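Local atomic coordinates of Protease/Reverse transcriptase/ribonuclease H (PDB entry 7KSF), a protein that combines an aspartic protease with a reverse transcriptase that copies viral RNA into DNA and an RNase H that degrades RNA in RNA-DNA hybrids. Residues 459-464 with 569-574; 455-460 with 560-565; 451-456 with 515-520; 587-592 with 657-662; 245-250 with 345-350. The protein carries 1 engineered substitution. All coordinates share one frame; numbering follows the deposited sequence.

Interaction 1 of 5, residues 459-464 with 569-574; sequences NTSPSA and KHIPDV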
# COMPACT_ATOMS: atom_id res chain seq x y z
N ASN A 459 10.38 13.23 -14.46
CA ASN A 459 10.45 12.09 -15.37
C ASN A 459 10.67 10.85 -14.51
O ASN A 459 11.01 10.94 -13.33
CB ASN A 459 11.56 12.27 -16.41
CG ASN A 459 11.28 11.53 -17.71
OD1 ASN A 459 10.56 10.53 -17.72
ND2 ASN A 459 11.84 12.03 -18.80
N THR A 460 10.46 9.67 -15.10
CA THR A 460 10.59 8.43 -14.35
C THR A 460 11.21 7.33 -15.21
O THR A 460 11.10 7.34 -16.44
CB THR A 460 9.24 7.93 -13.80
OG1 THR A 460 9.47 6.98 -12.76
CG2 THR A 460 8.42 7.25 -14.90
N SER A 461 11.84 6.39 -14.53
CA SER A 461 12.40 5.17 -15.09
C SER A 461 11.54 3.98 -14.65
O SER A 461 10.69 4.11 -13.77
CB SER A 461 13.84 4.99 -14.60
OG SER A 461 13.88 4.86 -13.19
N PRO A 462 11.74 2.81 -15.26
CA PRO A 462 11.00 1.62 -14.80
C PRO A 462 11.24 1.29 -13.33
O PRO A 462 10.38 0.63 -12.72
CB PRO A 462 11.51 0.50 -15.71
CG PRO A 462 11.95 1.20 -16.94
CD PRO A 462 12.51 2.52 -16.49
N SER A 463 12.35 1.72 -12.75
CA SER A 463 12.68 1.39 -11.37
C SER A 463 12.39 2.51 -10.38
O SER A 463 12.08 2.22 -9.22
CB SER A 463 14.17 1.00 -11.27
OG SER A 463 14.99 2.02 -11.80
N ALA A 464 12.47 3.77 -10.81
CA ALA A 464 12.27 4.89 -9.90
C ALA A 464 12.00 6.14 -10.73
O ALA A 464 12.11 6.14 -11.95
CB ALA A 464 13.48 5.09 -8.99
N LYS A 569 12.66 5.20 -20.53
CA LYS A 569 12.15 3.84 -20.42
C LYS A 569 13.28 2.82 -20.34
O LYS A 569 13.16 1.80 -19.65
CB LYS A 569 11.23 3.51 -21.59
CG LYS A 569 11.90 3.55 -22.95
CD LYS A 569 11.25 2.59 -23.94
CE LYS A 569 9.77 2.91 -24.16
NZ LYS A 569 9.14 1.97 -25.13
N HIS A 570 14.38 3.08 -21.04
CA HIS A 570 15.54 2.20 -21.02
C HIS A 570 16.55 2.58 -19.96
O HIS A 570 17.67 2.07 -19.98
CB HIS A 570 16.21 2.17 -22.40
CG HIS A 570 15.49 1.31 -23.40
ND1 HIS A 570 14.51 1.81 -24.24
CD2 HIS A 570 15.61 0.00 -23.70
CE1 HIS A 570 14.06 0.83 -25.01
NE2 HIS A 570 14.72 -0.28 -24.71
N ILE A 571 16.19 3.48 -19.05
CA ILE A 571 17.12 3.80 -17.96
C ILE A 571 17.33 2.55 -17.11
O ILE A 571 16.35 1.91 -16.70
CB ILE A 571 16.57 4.96 -17.10
CG1 ILE A 571 16.77 6.28 -17.83
CG2 ILE A 571 17.29 5.01 -15.76
CD1 ILE A 571 18.22 6.63 -18.03
N PRO A 572 18.58 2.17 -16.84
CA PRO A 572 18.82 0.97 -16.03
C PRO A 572 18.29 1.11 -14.61
O PRO A 572 17.77 2.16 -14.23
CB PRO A 572 20.35 0.84 -16.04
CG PRO A 572 20.79 1.62 -17.24
CD PRO A 572 19.83 2.75 -17.36
N ASP A 573 18.42 0.04 -13.82
CA ASP A 573 17.89 0.04 -12.47
C ASP A 573 18.70 0.96 -11.57
O ASP A 573 19.93 0.97 -11.60
CB ASP A 573 17.89 -1.38 -11.90
CG ASP A 573 16.90 -2.28 -12.59
OD1 ASP A 573 15.82 -1.78 -12.99
OD2 ASP A 573 17.19 -3.48 -12.74
N VAL A 574 17.99 1.74 -10.75
CA VAL A 574 18.64 2.59 -9.76
C VAL A 574 19.28 1.71 -8.69
O VAL A 574 18.65 0.78 -8.17
CB VAL A 574 17.63 3.58 -9.16
CG1 VAL A 574 18.31 4.51 -8.18
CG2 VAL A 574 16.96 4.37 -10.27
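Ser463 and Val574 form the close part of this contact. The hydroxyl OG of Ser463 accepts the backbone N-H of Val574 (N to OG 3.2 Å, 156° at the hydrogen) and also lies against methyl CG2 of the same valine. That methyl reaches on to Ala464 CB at 3.8 Å. Ser463 OG stands between its own backbone N and carbonyl carbon (chi1 54°), the crowded position, and makes a weak hydrogen bond to Ser461 OG. Behind it the 460-464 turn closes on one acceptor: Ala464 O takes bonds from Ser461 N, from Ser461 OG and, from above its carbonyl plane, from Thr460 OG1. Ser461 CB packs on Ile571 CG2, 3.6 Å away, and Pro462 sets CG and CD of its ring against the carbonyl O of Lys569. Toward solvent the fit is looser. The exposed Lys569 side chain stays more than 5 Å from the other segment, and Asp573 OD1 comes no nearer than 3.7 Å to Ser463 CB. The turn follows strand 454-460. Helix 494-513 touches Thr460 and Pro462, helix 383-392 lies against Ile571 and Pro572, and Tyr466 of strand 464-471 touches both Ile571 and Val574.

Interaction 2 of 5, residues 455-460 with 560-565; sequences VIKVNT and HYDKTL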
# COMPACT_ATOMS: atom_id res chain seq x y z
N VAL A 455 9.70 25.66 -9.95
CA VAL A 455 9.63 24.85 -11.16
C VAL A 455 10.09 23.43 -10.84
O VAL A 455 11.16 23.24 -10.24
CB VAL A 455 10.49 25.45 -12.29
CG1 VAL A 455 10.68 24.44 -13.41
CG2 VAL A 455 9.83 26.72 -12.82
N ILE A 456 9.29 22.45 -11.24
CA ILE A 456 9.58 21.04 -10.98
C ILE A 456 9.53 20.28 -12.29
O ILE A 456 8.48 20.26 -12.95
CB ILE A 456 8.59 20.43 -9.97
CG1 ILE A 456 8.51 21.29 -8.71
CG2 ILE A 456 9.01 19.02 -9.61
CD1 ILE A 456 7.47 20.81 -7.73
N LYS A 457 10.64 19.67 -12.67
CA LYS A 457 10.71 18.82 -13.85
C LYS A 457 10.69 17.36 -13.41
O LYS A 457 11.52 16.95 -12.60
CB LYS A 457 11.95 19.13 -14.68
CG LYS A 457 11.97 20.53 -15.28
CD LYS A 457 13.16 20.72 -16.20
CE LYS A 457 13.08 22.05 -16.95
NZ LYS A 457 14.19 22.18 -17.93
N VAL A 458 9.75 16.59 -13.94
CA VAL A 458 9.48 15.24 -13.47
C VAL A 458 9.57 14.26 -14.63
O VAL A 458 8.91 14.45 -15.67
CB VAL A 458 8.10 15.14 -12.79
CG1 VAL A 458 7.87 13.73 -12.27
CG2 VAL A 458 7.99 16.15 -11.66
N ASN A 459 10.38 13.23 -14.46
CA ASN A 459 10.45 12.09 -15.37
C ASN A 459 10.67 10.85 -14.51
O ASN A 459 11.01 10.94 -13.33
CB ASN A 459 11.56 12.27 -16.41
CG ASN A 459 11.28 11.53 -17.71
OD1 ASN A 459 10.56 10.53 -17.72
ND2 ASN A 459 11.84 12.03 -18.80
N THR A 460 10.46 9.67 -15.10
CA THR A 460 10.59 8.43 -14.35
C THR A 460 11.21 7.33 -15.21
O THR A 460 11.10 7.34 -16.44
CB THR A 460 9.24 7.93 -13.80
OG1 THR A 460 9.47 6.98 -12.76
CG2 THR A 460 8.42 7.25 -14.90
N HIS A 560 2.67 21.93 -17.26
CA HIS A 560 3.07 22.25 -18.62
C HIS A 560 3.78 21.07 -19.25
O HIS A 560 4.54 20.36 -18.59
CB HIS A 560 3.99 23.47 -18.66
CG HIS A 560 3.26 24.78 -18.76
ND1 HIS A 560 2.64 25.36 -17.67
CD2 HIS A 560 3.06 25.61 -19.80
CE1 HIS A 560 2.09 26.50 -18.05
NE2 HIS A 560 2.32 26.67 -19.34
N TYR A 561 3.53 20.86 -20.54
CA TYR A 561 4.25 19.85 -21.31
C TYR A 561 5.64 20.35 -21.64
O TYR A 561 5.83 21.51 -22.02
CB TYR A 561 3.49 19.52 -22.60
CG TYR A 561 4.27 18.66 -23.57
CD1 TYR A 561 4.80 17.44 -23.19
CD2 TYR A 561 4.46 19.07 -24.89
CE1 TYR A 561 5.50 16.65 -24.08
CE2 TYR A 561 5.16 18.29 -25.78
CZ TYR A 561 5.68 17.09 -25.38
OH TYR A 561 6.37 16.31 -26.27
N ASP A 562 6.63 19.46 -21.48
CA ASP A 562 8.02 19.80 -21.72
C ASP A 562 8.58 18.85 -22.78
O ASP A 562 8.54 17.63 -22.61
CB ASP A 562 8.83 19.71 -20.43
CG ASP A 562 10.10 20.53 -20.49
OD1 ASP A 562 10.63 20.73 -21.60
OD2 ASP A 562 10.57 20.99 -19.43
N LYS A 563 9.11 19.42 -23.86
CA LYS A 563 9.64 18.62 -24.96
C LYS A 563 11.07 18.18 -24.72
O LYS A 563 11.46 17.09 -25.16
CB LYS A 563 9.56 19.41 -26.27
CG LYS A 563 8.17 19.90 -26.63
CD LYS A 563 8.18 20.70 -27.93
CE LYS A 563 6.79 21.17 -28.30
NZ LYS A 563 6.76 21.94 -29.57
N THR A 564 11.87 19.00 -24.03
CA THR A 564 13.27 18.66 -23.81
C THR A 564 13.46 17.47 -22.88
O THR A 564 14.58 16.96 -22.77
CB THR A 564 14.04 19.86 -23.25
OG1 THR A 564 15.45 19.61 -23.36
CG2 THR A 564 13.70 20.07 -21.79
N LEU A 565 12.40 17.03 -22.20
CA LEU A 565 12.51 15.87 -21.33
C LEU A 565 12.74 14.62 -22.17
O LEU A 565 11.97 14.36 -23.10
CB LEU A 565 11.26 15.73 -20.48
CG LEU A 565 11.00 16.91 -19.55
CD1 LEU A 565 9.84 16.63 -18.63
CD2 LEU A 565 12.24 17.23 -18.74
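Asn459 and Leu565 make the nearest backbone approach, 7.4 Å between their CA atoms, and no hydrogen bond links the two segments: 560-565 leaves the end of its strand and loops over one face of strand 454-460. Leu565 has the largest buried share of the contact. Its CD1 rests 3.8 Å from the carbonyl O of Val458, while the Leu565 and Asn459 side chains slide past each other in opposite directions, Leu565 CB 4.1 Å from Asn459 ND2, which donates to the carbonyl of Pro566 just beyond. In Lys457, CG is anti to the carbonyl carbon (chi1 -65°) and the chain beyond runs extended, crossing the Asp562 side chain obliquely, with CE 3.7 Å from OD2. The ammonium NZ stays 4.1 Å from that oxygen, too far for a salt bridge, so the attraction is probably a long-range one; Lys457 also makes a cation-pi contact with Tyr470. The other oxygen, Asp562 OD1, accepts from Thr564 N at 3.2 Å, on its anti side but well out of the carboxylate plane, the Asx turn that redirects the chain after the strand. Strand 518-522 runs between strands 454-460 and 557-561, the 1-4-5 order of an RNase H-like sheet, here in the connection region of the reverse transcriptase.

Interaction 3 of 5, residues 451-456 with 515-520; sequences EQRLVI and GQEILV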
# COMPACT_ATOMS: atom_id res chain seq x y z
N GLU A 451 11.01 34.84 -4.30
CA GLU A 451 10.34 35.62 -5.33
C GLU A 451 9.94 34.74 -6.51
O GLU A 451 8.77 34.72 -6.92
CB GLU A 451 11.23 36.77 -5.79
CG GLU A 451 10.85 37.37 -7.14
CD GLU A 451 9.68 38.34 -7.07
OE1 GLU A 451 8.79 38.16 -6.22
OE2 GLU A 451 9.66 39.29 -7.88
N GLN A 452 10.90 34.01 -7.08
CA GLN A 452 10.62 33.19 -8.25
C GLN A 452 9.74 32.00 -7.89
O GLN A 452 9.81 31.46 -6.78
CB GLN A 452 11.92 32.70 -8.89
CG GLN A 452 12.80 33.80 -9.44
CD GLN A 452 13.90 33.27 -10.34
OE1 GLN A 452 13.89 32.10 -10.72
NE2 GLN A 452 14.84 34.14 -10.69
N ARG A 453 8.89 31.60 -8.84
CA ARG A 453 8.02 30.46 -8.64
C ARG A 453 8.81 29.16 -8.67
O ARG A 453 9.93 29.10 -9.18
CB ARG A 453 6.92 30.44 -9.70
CG ARG A 453 6.06 31.69 -9.71
CD ARG A 453 5.01 31.64 -10.81
NE ARG A 453 5.61 31.58 -12.14
CZ ARG A 453 4.91 31.48 -13.26
NH1 ARG A 453 3.59 31.43 -13.22
NH2 ARG A 453 5.54 31.44 -14.43
N LEU A 454 8.22 28.11 -8.11
CA LEU A 454 8.88 26.82 -7.98
C LEU A 454 8.63 25.99 -9.23
O LEU A 454 7.48 25.65 -9.54
CB LEU A 454 8.38 26.09 -6.73
CG LEU A 454 9.38 25.25 -5.93
CD1 LEU A 454 8.72 24.71 -4.67
CD2 LEU A 454 9.95 24.11 -6.76
N VAL A 455 9.70 25.66 -9.95
CA VAL A 455 9.63 24.85 -11.16
C VAL A 455 10.09 23.43 -10.84
O VAL A 455 11.16 23.24 -10.24
CB VAL A 455 10.49 25.45 -12.29
CG1 VAL A 455 10.68 24.44 -13.41
CG2 VAL A 455 9.83 26.72 -12.82
N ILE A 456 9.29 22.45 -11.24
CA ILE A 456 9.58 21.04 -10.98
C ILE A 456 9.53 20.28 -12.29
O ILE A 456 8.48 20.26 -12.95
CB ILE A 456 8.59 20.43 -9.97
CG1 ILE A 456 8.51 21.29 -8.71
CG2 ILE A 456 9.01 19.02 -9.61
CD1 ILE A 456 7.47 20.81 -7.73
N GLY A 515 4.31 29.97 -0.17
CA GLY A 515 3.31 30.86 -0.70
C GLY A 515 3.48 31.23 -2.16
O GLY A 515 2.89 32.21 -2.61
N GLN A 516 4.27 30.46 -2.91
CA GLN A 516 4.51 30.72 -4.32
C GLN A 516 3.84 29.65 -5.17
O GLN A 516 3.78 28.48 -4.79
CB GLN A 516 6.01 30.76 -4.62
CG GLN A 516 6.69 32.04 -4.17
CD GLN A 516 6.23 33.24 -4.98
OE1 GLN A 516 5.88 33.12 -6.15
NE2 GLN A 516 6.24 34.41 -4.35
N GLU A 517 3.27 30.11 -6.29
CA GLU A 517 2.68 29.17 -7.23
C GLU A 517 3.74 28.22 -7.76
O GLU A 517 4.92 28.56 -7.88
CB GLU A 517 2.02 29.91 -8.40
CG GLU A 517 0.95 30.91 -7.98
CD GLU A 517 0.35 31.66 -9.16
OE1 GLU A 517 0.73 31.36 -10.31
OE2 GLU A 517 -0.49 32.55 -8.93
N ILE A 518 3.31 27.00 -8.09
CA ILE A 518 4.19 25.93 -8.53
C ILE A 518 3.82 25.55 -9.96
O ILE A 518 2.65 25.27 -10.24
CB ILE A 518 4.11 24.71 -7.60
CG1 ILE A 518 4.51 25.10 -6.18
CG2 ILE A 518 4.98 23.58 -8.12
CD1 ILE A 518 4.43 23.95 -5.20
N LEU A 519 4.80 25.54 -10.84
CA LEU A 519 4.62 25.09 -12.22
C LEU A 519 5.42 23.81 -12.42
O LEU A 519 6.61 23.76 -12.09
CB LEU A 519 5.07 26.16 -13.22
CG LEU A 519 4.11 27.32 -13.51
CD1 LEU A 519 3.97 28.26 -12.32
CD2 LEU A 519 4.58 28.07 -14.74
N VAL A 520 4.77 22.79 -12.96
CA VAL A 520 5.37 21.48 -13.13
C VAL A 520 5.47 21.19 -14.62
O VAL A 520 4.48 21.31 -15.35
CB VAL A 520 4.56 20.38 -12.41
CG1 VAL A 520 5.23 19.03 -12.60
CG2 VAL A 520 4.43 20.71 -10.94
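Arg453 spreads its guanidinium over the forked end of Leu519. Methyl CD1 sits 3.2 Å above the guanidinium plane, offset toward the rim and 3.3 Å from NH1, while CD2 reaches NH2 at 3.5 Å, so both branches lie on one face of the flat group. A bend at chi3 (-63°) turns NE from the otherwise extended chain. Glu517 OE1 approaches the edge but stays 4.1 Å from NH1, short of a salt bridge; the one Arg453 does make is with Glu472. Gln516 fills the next hollow. Folded at chi2 (-68°), it brings the face of its amide against Glu451 O, with no hydrogen bond between OE1 and that oxygen, and crosses Arg453 at about a right angle with the amide and guanidinium planes 82° apart. On the face of the sheet opposite Leu519, Ile456 CD1 drops beside Ile518 CG2 at 3.7 Å, Leu454 CB meets Ile518 CG1 at 4.0 Å, and Val520 CG1 lies against Ile456 O. Helix 494-513 covers this face through Leu512, Ala509 and Met510. The backbones run parallel, joined by Leu519 N to Leu454 O (3.0 Å), Ile456 N to Leu519 O (3.1 Å) and a weak Leu454 N to Glu517 O. This parallel pairing of the first and fourth strands is the centre of the five-stranded RNase H-like fold, in the order 3-2-1-4-5.

Interaction 4 of 5, residues 587-592 with 657-662; sequences QYEGVF and PGPVLV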
# COMPACT_ATOMS: atom_id res chain seq x y z
N GLN A 587 18.57 -5.08 18.02
CA GLN A 587 17.23 -4.82 17.50
C GLN A 587 16.80 -5.85 16.45
O GLN A 587 15.60 -6.01 16.22
CB GLN A 587 17.14 -3.41 16.90
CG GLN A 587 17.91 -3.23 15.61
CD GLN A 587 17.67 -1.87 14.97
OE1 GLN A 587 17.64 -1.74 13.75
NE2 GLN A 587 17.51 -0.85 15.81
N TYR A 588 17.75 -6.54 15.82
CA TYR A 588 17.40 -7.56 14.84
C TYR A 588 16.69 -8.73 15.51
O TYR A 588 17.04 -9.13 16.62
CB TYR A 588 18.64 -8.05 14.11
CG TYR A 588 19.18 -7.10 13.06
CD1 TYR A 588 20.29 -6.31 13.32
CD2 TYR A 588 18.57 -6.99 11.82
CE1 TYR A 588 20.78 -5.43 12.36
CE2 TYR A 588 19.05 -6.12 10.86
CZ TYR A 588 20.16 -5.34 11.14
OH TYR A 588 20.65 -4.48 10.18
N GLU A 589 15.68 -9.27 14.82
CA GLU A 589 14.99 -10.44 15.35
C GLU A 589 15.86 -11.68 15.30
O GLU A 589 15.78 -12.54 16.19
CB GLU A 589 13.69 -10.67 14.58
CG GLU A 589 12.84 -11.81 15.12
CD GLU A 589 11.63 -12.10 14.26
OE1 GLU A 589 11.56 -11.55 13.14
OE2 GLU A 589 10.75 -12.86 14.70
N GLY A 590 16.71 -11.79 14.29
CA GLY A 590 17.60 -12.93 14.16
C GLY A 590 19.02 -12.56 13.77
O GLY A 590 19.23 -11.65 12.98
N VAL A 591 19.99 -13.27 14.34
CA VAL A 591 21.40 -13.05 14.06
C VAL A 591 21.99 -14.37 13.58
O VAL A 591 21.83 -15.40 14.25
CB VAL A 591 22.16 -12.52 15.29
CG1 VAL A 591 23.65 -12.40 14.99
CG2 VAL A 591 21.59 -11.18 15.71
N PHE A 592 22.67 -14.34 12.44
CA PHE A 592 23.23 -15.54 11.82
C PHE A 592 24.74 -15.38 11.71
O PHE A 592 25.23 -14.53 10.96
CB PHE A 592 22.61 -15.78 10.44
CG PHE A 592 21.27 -16.46 10.50
CD1 PHE A 592 21.17 -17.84 10.40
CD2 PHE A 592 20.11 -15.72 10.65
CE1 PHE A 592 19.94 -18.46 10.45
CE2 PHE A 592 18.87 -16.34 10.70
CZ PHE A 592 18.79 -17.72 10.60
N PRO A 657 9.63 -13.87 9.28
CA PRO A 657 9.33 -12.55 8.72
C PRO A 657 9.73 -11.42 9.66
O PRO A 657 8.96 -11.02 10.53
CB PRO A 657 7.81 -12.59 8.52
CG PRO A 657 7.33 -13.56 9.55
CD PRO A 657 8.41 -14.60 9.67
N GLY A 658 10.94 -10.90 9.48
CA GLY A 658 11.44 -9.83 10.32
C GLY A 658 12.87 -9.45 10.00
O GLY A 658 13.51 -10.01 9.12
N PRO A 659 13.40 -8.46 10.74
CA PRO A 659 14.78 -8.00 10.49
C PRO A 659 15.80 -9.01 11.00
O PRO A 659 15.77 -9.39 12.17
CB PRO A 659 14.85 -6.68 11.26
CG PRO A 659 13.86 -6.84 12.36
CD PRO A 659 12.73 -7.67 11.78
N VAL A 660 16.69 -9.44 10.11
CA VAL A 660 17.74 -10.39 10.45
C VAL A 660 19.07 -9.86 9.94
O VAL A 660 19.14 -8.95 9.12
CB VAL A 660 17.46 -11.79 9.86
CG1 VAL A 660 16.27 -12.43 10.57
CG2 VAL A 660 17.21 -11.70 8.37
N LEU A 661 20.15 -10.45 10.46
CA LEU A 661 21.50 -10.02 10.13
C LEU A 661 22.41 -11.24 10.03
O LEU A 661 22.48 -12.04 10.96
CB LEU A 661 22.04 -9.05 11.19
CG LEU A 661 23.51 -8.64 11.10
CD1 LEU A 661 23.81 -7.98 9.76
CD2 LEU A 661 23.87 -7.71 12.25
N VAL A 662 23.09 -11.37 8.89
CA VAL A 662 24.02 -12.46 8.65
C VAL A 662 25.44 -11.91 8.69
O VAL A 662 25.69 -10.78 8.26
CB VAL A 662 23.74 -13.17 7.30
CG1 VAL A 662 24.57 -14.44 7.18
CG2 VAL A 662 22.26 -13.47 7.16
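The central parallel strand pair of the RNase H fold, 590-597 beside 660-664 in the order 3-2-1-4-5, starts here, with Gly590 opposite Val660, Val591 opposite Leu661 and Phe592 opposite Val662. The short strand axes lie 4.7 Å apart and only 8° from parallel. Leu661 N donates to Gly590 O at 2.9 Å, and Leu661 O in turn accepts from Phe592 N. At the entry to the pair the carbonyl of Pro659 takes two donors, Glu589 N at 2.7 Å and, weakly, Gly590 N. The side chains divide between the two faces of the sheet. On one, the ring of Tyr588 lies over Leu661: CB sits above the ring centre in a CH-pi contact, 3.8 Å from the centroid and 7° off the normal, and CD2 of the leucine extends the overlap to CE1. Pro659 C lies at the ring edge, in its plane, with Pro659 CB 3.8 Å from Tyr588 CD2, and the phenol OH bonds weakly to Thr713. On the other face Val660 CG1 leans over the backbone of Gly590, 3.8 Å from its N, and Phe592 CB packs on Val662. Helix 638-654 closes this face with Ala649 and Ala653, and the Val662 side chain is about 13 Å from the bound calcium ion. Just before the strands, Glu589, extended with CG anti to its backbone N (chi1 -176°), brings OE1 to the CA of Gly658, 3.3 Å away.

Interaction 5 of 5, residues 245-250 with 345-350; sequences TTLDLA and SEIGQK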
# COMPACT_ATOMS: atom_id res chain seq x y z
N THR A 245 -0.49 3.71 13.71
CA THR A 245 -1.51 2.71 13.44
C THR A 245 -2.38 3.15 12.28
O THR A 245 -2.86 4.29 12.27
CB THR A 245 -2.38 2.47 14.68
OG1 THR A 245 -1.57 1.95 15.74
CG2 THR A 245 -3.50 1.48 14.36
N THR A 246 -2.60 2.25 11.32
CA THR A 246 -3.49 2.50 10.20
C THR A 246 -4.53 1.39 10.14
O THR A 246 -4.20 0.21 10.31
CB THR A 246 -2.72 2.59 8.88
OG1 THR A 246 -3.65 2.55 7.79
CG2 THR A 246 -1.74 1.44 8.75
N LEU A 247 -5.78 1.77 9.90
CA LEU A 247 -6.91 0.84 9.84
C LEU A 247 -7.62 1.00 8.51
O LEU A 247 -8.15 2.07 8.22
CB LEU A 247 -7.89 1.08 10.99
CG LEU A 247 -7.38 0.79 12.39
CD1 LEU A 247 -8.42 1.21 13.40
CD2 LEU A 247 -7.07 -0.69 12.52
N ASP A 248 -7.65 -0.07 7.72
CA ASP A 248 -8.31 -0.04 6.43
C ASP A 248 -9.78 -0.41 6.61
O ASP A 248 -10.10 -1.44 7.21
CB ASP A 248 -7.63 -1.01 5.46
CG ASP A 248 -8.33 -1.07 4.11
OD1 ASP A 248 -8.96 -0.06 3.72
OD2 ASP A 248 -8.23 -2.12 3.44
N LEU A 249 -10.66 0.44 6.09
CA LEU A 249 -12.09 0.16 6.15
C LEU A 249 -12.51 -0.72 4.98
O LEU A 249 -11.80 -0.85 3.98
CB LEU A 249 -12.89 1.47 6.15
CG LEU A 249 -12.58 2.41 7.32
CD1 LEU A 249 -13.44 3.66 7.26
CD2 LEU A 249 -12.75 1.70 8.65
N ALA A 250 -13.67 -1.35 5.12
CA ALA A 250 -14.15 -2.33 4.14
C ALA A 250 -15.12 -1.66 3.16
O ALA A 250 -16.32 -1.90 3.16
CB ALA A 250 -14.80 -3.51 4.85
N SER A 345 -4.67 -3.76 7.64
CA SER A 345 -4.51 -2.85 8.76
C SER A 345 -3.15 -3.08 9.43
O SER A 345 -2.63 -4.19 9.47
CB SER A 345 -5.63 -3.05 9.78
OG SER A 345 -6.90 -2.88 9.17
N GLU A 346 -2.58 -1.99 9.93
CA GLU A 346 -1.32 -2.03 10.66
C GLU A 346 -1.50 -1.30 11.98
O GLU A 346 -1.93 -0.14 11.99
CB GLU A 346 -0.18 -1.39 9.85
CG GLU A 346 -0.11 -1.87 8.42
CD GLU A 346 0.92 -1.12 7.60
OE1 GLU A 346 1.84 -0.51 8.21
OE2 GLU A 346 0.81 -1.12 6.36
N ILE A 347 -1.19 -1.99 13.08
CA ILE A 347 -1.48 -1.48 14.42
C ILE A 347 -0.19 -1.47 15.23
O ILE A 347 0.49 -2.50 15.34
CB ILE A 347 -2.55 -2.33 15.12
CG1 ILE A 347 -3.82 -2.41 14.26
CG2 ILE A 347 -2.87 -1.75 16.49
CD1 ILE A 347 -4.92 -3.25 14.87
N GLY A 348 0.13 -0.32 15.81
CA GLY A 348 1.20 -0.21 16.78
C GLY A 348 2.58 -0.53 16.25
O GLY A 348 3.31 -1.33 16.85
N GLN A 349 2.95 0.08 15.13
CA GLN A 349 4.26 -0.13 14.52
C GLN A 349 5.04 1.18 14.52
O GLN A 349 4.46 2.27 14.52
CB GLN A 349 4.12 -0.66 13.09
CG GLN A 349 3.42 -2.01 13.00
CD GLN A 349 3.24 -2.47 11.57
OE1 GLN A 349 2.97 -3.64 11.31
NE2 GLN A 349 3.37 -1.54 10.63
N LYS A 350 6.37 1.06 14.52
CA LYS A 350 7.21 2.24 14.46
C LYS A 350 7.04 2.99 13.14
O LYS A 350 7.21 4.21 13.10
CB LYS A 350 8.68 1.86 14.66
CG LYS A 350 9.02 1.35 16.04
CD LYS A 350 10.52 1.15 16.20
CE LYS A 350 11.27 2.45 15.93
NZ LYS A 350 12.75 2.29 16.10
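The CG2 methyl of Thr246 overlaps the stem of Glu346, 3.4 Å from CB and within contact of CG and CD as the two side chains cross. CG2 stands between the threonine's own backbone N and carbonyl carbon, while OG1 is anti to the N (chi1 168°). Beneath this overlap the residues form an antiparallel hydrogen-bonded pair: Thr246 N to Glu346 O at 2.6 Å and Glu346 N to Thr246 O at 2.8 Å, the short segment axes running 154° apart. On the other side, Thr245 CG2 packs on Ile347 CG1 at 3.9 Å, and Leu247 CD2 meets the same CG1 at 4.1 Å, with helix 319-336 covering both larger residues through Phe330 and Leu326. Thr245 OG1 accepts the backbone N-H of Gly348, 2.8 Å from N and 159° at the hydrogen, where the chain turns at a G1 beta bulge in which Gly348 and Gln349 face Lys244. Strand 243-249 belongs to the polymerase palm, and its Leu-Asp-Leu end probably corresponds to motif A of the reverse transcriptases. The buried Thr245 hydroxyl, gripped by Gly348, is also bonded to His322. Glu346 OE1 takes the backbone N-H of Glu353 and, weakly, Gln349 NE2, donors that would favour a charged carboxylate.

Interactions 1, 2 and 3 follow strand 454-460 along its length. The centres of interactions 1 and 2 are 15 Å apart, those of interactions 2 and 3 are 14 Å apart, and those of interactions 1 and 3 are 26 Å apart. Interactions 2 and 3 also touch, His560 N lying 2.7 Å from Val520 O and Val458 CG2 packing on Val520 CG1, which ties strands 454-460, 518-522 and 557-561 into one sheet. Interaction 4 repeats the strand pairing of interaction 3, the centres about 45 Å apart, in the RNase H domain that binds the calcium ion at Gly596 and Glu642. Interaction 5, in the polymerase palm, comes nearest to interaction 4: about 6 Å between nearest atoms, without touching.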